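Local coordinates for hypothetical protein Atu2684 (Agrobacterium tumefaciens, PDB 2AXO) that is of unknown function but belongs to the DUF1223 family of the thioredoxin clan and carries a disulfide near the start of its family domain, at residues Y78-D81 with Y82-Y85; S254-L257 with G258-Q262. One frame throughout, in Å; residues are numbered along the deposited sequence.

Interaction 1: residues Y78-D81 with Y82-Y85; sequences YHVD and YWNY
Val-80 lies against Tyr-82 and Trp-83. Its CG2 sits over the centre of the Tyr-82 ring, 3.8 Å from the ring centroid and 12° off the normal, a CH-pi contact. The same methyl meets the edge of the indole, in its plane, with Val-80 CG2 3.7 Å from Trp-83 CD1. CG2 lies between the backbone N and the carbonyl carbon of Val-80 (CG1 at chi1 -64°), on the side where both rings stand.

The backbone of Asp-81 to Asn-84 makes a beta-turn. Asn-84 N donates to Asp-81 O at 3.3 Å, nearly straight at 163°, from well above the carbonyl plane. A water bridges three groups of the turn. It donates to Val-80 O (2.6 Å), accepts from Trp-83 N (3.0 Å) and gives a weak bond to Asn-84 OD1. Tyr-82 N is buried without a partner; Asp-81 OD1 is 2.9 Å from Tyr-82 N, but the angle is poor.

The polar tips are held from outside: Asp-81 OD1 by Thr-98, Tyr-82 OH by Gln-101 and Trp-83 NE1 by Thr-115. Tyr-82 also meets the ring of Tyr-102 of the second subunit, so the turn forms part of the dimer contact. The turn follows strand 74-79, at one side of the mixed sheet, and packs on helix 95-107.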
# COMPACT_ATOMS: atom_id res chain seq x y z
N TYR A 78 -11.55 4.31 -7.18
CA TYR A 78 -11.14 4.14 -5.79
C TYR A 78 -9.87 4.93 -5.52
O TYR A 78 -8.78 4.53 -5.95
CB TYR A 78 -10.84 2.67 -5.47
CG TYR A 78 -12.02 1.73 -5.57
CD1 TYR A 78 -12.39 1.18 -6.79
CD2 TYR A 78 -12.74 1.36 -4.43
CE1 TYR A 78 -13.46 0.29 -6.88
CE2 TYR A 78 -13.81 0.48 -4.51
CZ TYR A 78 -14.16 -0.05 -5.74
OH TYR A 78 -15.22 -0.92 -5.83
N HIS A 79 -9.98 6.04 -4.81
CA HIS A 79 -8.81 6.84 -4.49
C HIS A 79 -8.00 6.17 -3.39
O HIS A 79 -8.52 5.93 -2.29
CB HIS A 79 -9.21 8.25 -4.07
CG HIS A 79 -9.69 9.11 -5.20
ND1 HIS A 79 -10.86 8.86 -5.88
CD2 HIS A 79 -9.15 10.21 -5.77
CE1 HIS A 79 -11.02 9.77 -6.83
NE2 HIS A 79 -10.00 10.60 -6.78
N VAL A 80 -6.74 5.86 -3.68
CA VAL A 80 -5.86 5.21 -2.71
C VAL A 80 -5.20 6.24 -1.80
O VAL A 80 -5.09 7.42 -2.15
CB VAL A 80 -4.76 4.39 -3.43
CG1 VAL A 80 -5.41 3.25 -4.21
CG2 VAL A 80 -3.95 5.28 -4.36
N ASP A 81 -4.77 5.81 -0.62
CA ASP A 81 -4.16 6.74 0.33
C ASP A 81 -2.64 6.83 0.30
O ASP A 81 -2.06 7.69 0.95
CB ASP A 81 -4.62 6.41 1.75
CG ASP A 81 -4.08 5.09 2.26
OD1 ASP A 81 -3.46 4.34 1.46
OD2 ASP A 81 -4.26 4.79 3.46
N TYR A 82 -1.99 5.96 -0.47
CA TYR A 82 -0.54 6.00 -0.47
C TYR A 82 0.14 7.08 -1.30
O TYR A 82 1.33 6.99 -1.61
CB TYR A 82 0.02 4.61 -0.82
CG TYR A 82 -0.48 3.97 -2.09
CD1 TYR A 82 -0.04 4.41 -3.34
CD2 TYR A 82 -1.30 2.85 -2.04
CE1 TYR A 82 -0.40 3.73 -4.50
CE2 TYR A 82 -1.67 2.17 -3.19
CZ TYR A 82 -1.21 2.61 -4.42
OH TYR A 82 -1.53 1.90 -5.55
N TRP A 83 -0.61 8.13 -1.64
CA TRP A 83 -0.05 9.25 -2.39
C TRP A 83 -0.18 10.51 -1.56
O TRP A 83 0.16 11.61 -2.01
CB TRP A 83 -0.77 9.43 -3.73
CG TRP A 83 -0.33 8.46 -4.76
CD1 TRP A 83 -1.00 7.34 -5.18
CD2 TRP A 83 0.89 8.50 -5.50
NE1 TRP A 83 -0.27 6.69 -6.14
CE2 TRP A 83 0.90 7.38 -6.36
CE3 TRP A 83 1.98 9.38 -5.53
CZ2 TRP A 83 1.96 7.11 -7.24
CZ3 TRP A 83 3.04 9.12 -6.40
CH2 TRP A 83 3.01 7.99 -7.24
N ASN A 84 -0.68 10.36 -0.34
CA ASN A 84 -0.84 11.49 0.56
C ASN A 84 0.45 11.69 1.33
O ASN A 84 1.14 10.72 1.67
CB ASN A 84 -1.99 11.25 1.54
CG ASN A 84 -3.28 10.86 0.85
OD1 ASN A 84 -3.65 11.44 -0.17
ND2 ASN A 84 -3.97 9.87 1.41
N TYR A 85 0.79 12.94 1.60
CA TYR A 85 2.00 13.25 2.35
C TYR A 85 1.77 14.39 3.34
O TYR A 85 2.19 14.31 4.49
CB TYR A 85 3.14 13.58 1.39
CG TYR A 85 2.81 14.62 0.35
CD1 TYR A 85 3.15 15.96 0.53
CD2 TYR A 85 2.17 14.26 -0.84
CE1 TYR A 85 2.88 16.91 -0.44
CE2 TYR A 85 1.88 15.21 -1.82
CZ TYR A 85 2.24 16.53 -1.62
OH TYR A 85 1.99 17.47 -2.59
O HOH W 1 -3.38 9.38 -1.83

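Interaction 2: residues S254-L257 with G258-Q262; sequences SILL and GNETQ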
# COMPACT_ATOMS: atom_id res chain seq x y z
N SER A 254 -24.56 -3.83 -11.35
CA SER A 254 -25.55 -2.82 -11.66
C SER A 254 -25.20 -1.52 -10.97
O SER A 254 -24.52 -1.50 -9.94
CB SER A 254 -26.92 -3.29 -11.18
OG SER A 254 -27.89 -2.26 -11.27
N ILE A 255 -25.65 -0.41 -11.56
CA ILE A 255 -25.42 0.89 -10.96
C ILE A 255 -26.77 1.55 -10.74
O ILE A 255 -27.67 1.45 -11.56
CB ILE A 255 -24.56 1.81 -11.84
CG1 ILE A 255 -23.09 1.41 -11.74
CG2 ILE A 255 -24.74 3.27 -11.39
CD1 ILE A 255 -22.14 2.32 -12.49
N LEU A 256 -26.89 2.19 -9.59
CA LEU A 256 -28.10 2.91 -9.24
C LEU A 256 -27.65 4.33 -8.95
O LEU A 256 -26.84 4.55 -8.05
CB LEU A 256 -28.74 2.31 -7.98
CG LEU A 256 -29.96 3.05 -7.44
CD1 LEU A 256 -31.02 3.16 -8.53
CD2 LEU A 256 -30.53 2.32 -6.22
N LEU A 257 -28.14 5.29 -9.73
CA LEU A 257 -27.75 6.68 -9.50
C LEU A 257 -28.76 7.34 -8.58
O LEU A 257 -29.95 7.03 -8.63
CB LEU A 257 -27.66 7.46 -10.81
CG LEU A 257 -26.56 7.05 -11.79
CD1 LEU A 257 -26.60 7.97 -13.00
CD2 LEU A 257 -25.20 7.12 -11.10
N GLY A 258 -28.28 8.26 -7.75
CA GLY A 258 -29.15 8.96 -6.83
C GLY A 258 -30.22 9.74 -7.57
O GLY A 258 -31.36 9.84 -7.13
N ASN A 259 -29.84 10.30 -8.72
CA ASN A 259 -30.78 11.06 -9.52
C ASN A 259 -31.63 10.12 -10.37
O ASN A 259 -31.13 9.49 -11.29
CB ASN A 259 -30.03 12.03 -10.43
CG ASN A 259 -30.94 12.65 -11.48
OD1 ASN A 259 -32.10 12.92 -11.21
ND2 ASN A 259 -30.40 12.88 -12.67
N GLU A 260 -32.92 10.02 -10.04
CA GLU A 260 -33.81 9.15 -10.79
C GLU A 260 -34.65 9.90 -11.82
O GLU A 260 -35.82 9.57 -12.04
CB GLU A 260 -34.73 8.37 -9.85
CG GLU A 260 -34.06 7.22 -9.11
CD GLU A 260 -33.37 6.23 -10.04
OE1 GLU A 260 -32.25 6.53 -10.52
OE2 GLU A 260 -33.95 5.16 -10.31
N THR A 261 -34.05 10.91 -12.44
CA THR A 261 -34.74 11.71 -13.45
C THR A 261 -34.90 10.92 -14.74
O THR A 261 -33.93 10.39 -15.28
CB THR A 261 -33.97 13.01 -13.76
OG1 THR A 261 -33.96 13.85 -12.60
CG2 THR A 261 -34.64 13.75 -14.92
N GLN A 262 -36.13 10.84 -15.23
CA GLN A 262 -36.44 10.13 -16.46
C GLN A 262 -36.43 11.12 -17.63
O GLN A 262 -37.27 12.01 -17.68
CB GLN A 262 -37.81 9.46 -16.36
CG GLN A 262 -37.87 8.29 -15.39
CD GLN A 262 -39.29 7.80 -15.13
OE1 GLN A 262 -39.49 6.71 -14.60
NE2 GLN A 262 -40.27 8.61 -15.51
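Leu-256 is the first residue of the strand end to meet the loop, and it does so with one methyl. Its CD1 faces the carboxylate of Glu-260, 4.0 Å from Glu-260 OE2 and almost as close to OE1. The two side chains cross at about a right angle. Leu-256 extends with CG anti to the backbone N (chi1 175°). Glu-260 bends at chi2 (-54°), which folds its carboxylate back towards the strand.

Leu-257 comes next, and its part is mostly backbone. Leu-257 O is 3.0 Å from Glu-260 OE1. Both atoms are acceptors, so this is no hydrogen bond. Such a pair should be unfavourable, and it may raise the tendency of the carboxyl group to hold a proton. Glu-260 also touches a crystal neighbour, so the lattice may influence its position. Leu-257 CB is 4.0 Å from Asn-259 O as the chain turns away.

No hydrogen bond joins the strand end to the loop. The loop instead has its own order. Asn-259 OD1 accepts a short bond from Thr-261 OG1 (2.5 Å), in the carbonyl plane and on a lone pair. It also takes a weak bond from Thr-261 N at 3.1 Å, which makes an Asx turn.

Gly-258 is buried where the chain leaves the sheet. Its carbonyl O accepts a bond from Lys-230, and its backbone still pairs with Gly-232. Strand 247-257 is an edge strand of its antiparallel sheet within this chain and pairs with strand 232-241. Leu-256 and Glu-260 lean on Phe-156 of strand 152-156, while Leu-257 packs on Phe-179 and Arg-181 of strand 172-186.

Interactions 1 and 2 come in series along the chain and neither nest nor cross. Each is local and lies where the chain runs out of a strand into a loop. Interaction 1 closes a tight turn after strand 74-79 and leads towards helix 95-107, at the subunit interface. Much later, interaction 2 follows the end of strand 247-257, where the chain passes into its C-terminal tail. It joins the antiparallel sheet to strand 152-156 of the three-stranded sheet. No other chain of the assembly touches it. The two centres lie 28 Å apart and the nearest atoms about 10 Å, with no contact between them.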